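PDB 4A39: metallo-carboxypeptidase from Pseudomonas aeruginosa, which is a zinc-dependent peptidase of the M14 family that probably removes residues from the C-terminal ends of peptides. Local coordinates for residues A[150-155]-A[220-225]. Residues are numbered along the deposited sequence; the frame is centred on the assembly and turned at random.
Sequences GTSVQG and MNPDGA
Asp223, in the first turn of helix 222-226, reaches into the type I beta turn Ser152 to Gly155, which links the antiparallel strands 144-151 and 157-163 as a hairpin at one edge of the mixed sheet of the zinc carboxypeptidase domain. Its carboxylate grips the turn with both oxygens. Ser152 OG donates to Asp223 OD1 at 2.7 Å, and Gln154 N donates to Asp223 OD2 at 2.9 Å. Each donor arrives on the syn side, 29° out of the carboxylate plane. The serine torsion (chi1 71°) sets OG between its own backbone N and carbonyl carbon, facing the acid. Inside the turn, Gly155 N closes on Ser152 O at 3.0 Å.

Charge adds a second layer: Arg156, just past the turn, forms a salt bridge with Asp223 OD1 through NH1, which also bonds Gln154 OE1, so the buried carboxylate is probably held as an anion. Gln154 CG passes alongside the carboxylate, 3.5 Å from Asp223 OD2. Carbon contact is slight: Ser152 CB meets the ring of Pro222 at CG, 4.0 Å away.

The helix has its own N-cap, Asn221, whose ND2 bonds Gln179 O close to the zinc ligand His180. Asn221 OD1 accepts from Gly224 N at 3.0 Å, the donor standing 46° above the carbonyl plane.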
# COMPACT_ATOMS: atom_id res chain seq x y z
N GLY A 150 -4.42 -18.21 -2.91
CA GLY A 150 -3.41 -18.70 -1.98
C GLY A 150 -3.97 -18.70 -0.56
O GLY A 150 -5.07 -18.20 -0.32
N THR A 151 -3.21 -19.24 0.38
CA THR A 151 -3.65 -19.30 1.77
C THR A 151 -2.59 -18.74 2.71
O THR A 151 -1.44 -19.19 2.71
CB THR A 151 -3.97 -20.76 2.16
OG1 THR A 151 -4.97 -21.27 1.27
CG2 THR A 151 -4.49 -20.83 3.59
N SER A 152 -2.99 -17.76 3.50
CA SER A 152 -2.07 -17.13 4.45
C SER A 152 -1.76 -18.06 5.62
O SER A 152 -2.40 -19.10 5.78
CB SER A 152 -2.69 -15.84 4.99
OG SER A 152 -3.77 -16.14 5.86
N VAL A 153 -0.79 -17.67 6.43
CA VAL A 153 -0.41 -18.47 7.58
C VAL A 153 -1.61 -18.81 8.45
O VAL A 153 -1.75 -19.95 8.92
CB VAL A 153 0.64 -17.72 8.44
CG1 VAL A 153 0.87 -18.47 9.74
CG2 VAL A 153 1.94 -17.59 7.66
N GLN A 154 -2.50 -17.84 8.65
CA GLN A 154 -3.68 -18.06 9.48
C GLN A 154 -4.95 -18.47 8.74
O GLN A 154 -6.05 -18.40 9.29
CB GLN A 154 -3.94 -16.82 10.34
CG GLN A 154 -2.75 -16.42 11.20
CD GLN A 154 -3.09 -15.35 12.20
OE1 GLN A 154 -3.77 -14.38 11.87
NE2 GLN A 154 -2.63 -15.51 13.44
N GLY A 155 -4.81 -18.88 7.48
CA GLY A 155 -5.97 -19.34 6.73
C GLY A 155 -6.88 -18.32 6.08
O GLY A 155 -8.09 -18.54 5.99
N MET A 220 -1.59 -8.76 -0.34
CA MET A 220 -0.58 -9.79 -0.10
C MET A 220 -0.38 -10.22 1.35
O MET A 220 0.38 -11.15 1.60
CB MET A 220 0.78 -9.31 -0.62
CG MET A 220 0.96 -9.31 -2.12
SD MET A 220 1.06 -10.97 -2.79
CE MET A 220 2.60 -11.52 -2.05
N ASN A 221 -1.04 -9.55 2.29
CA ASN A 221 -0.84 -9.87 3.70
C ASN A 221 -2.12 -9.64 4.51
O ASN A 221 -2.18 -8.75 5.36
CB ASN A 221 0.27 -8.97 4.27
CG ASN A 221 0.94 -9.56 5.50
OD1 ASN A 221 0.34 -10.31 6.27
ND2 ASN A 221 2.20 -9.19 5.71
N PRO A 222 -3.16 -10.45 4.26
CA PRO A 222 -4.42 -10.30 4.99
C PRO A 222 -4.29 -10.48 6.50
O PRO A 222 -4.99 -9.80 7.26
CB PRO A 222 -5.33 -11.34 4.35
CG PRO A 222 -4.37 -12.39 3.87
CD PRO A 222 -3.24 -11.56 3.30
N ASP A 223 -3.42 -11.38 6.94
CA ASP A 223 -3.24 -11.61 8.38
C ASP A 223 -2.69 -10.34 9.04
O ASP A 223 -3.23 -9.88 10.04
CB ASP A 223 -2.26 -12.76 8.64
CG ASP A 223 -2.75 -14.09 8.12
OD1 ASP A 223 -3.95 -14.20 7.77
OD2 ASP A 223 -1.93 -15.03 8.08
N GLY A 224 -1.62 -9.80 8.47
CA GLY A 224 -1.03 -8.60 9.03
C GLY A 224 -1.99 -7.42 9.04
O GLY A 224 -2.05 -6.68 10.02
N ALA A 225 -2.72 -7.23 7.95
CA ALA A 225 -3.66 -6.12 7.87
C ALA A 225 -4.73 -6.23 8.95
O ALA A 225 -4.95 -5.29 9.72
CB ALA A 225 -4.31 -6.08 6.48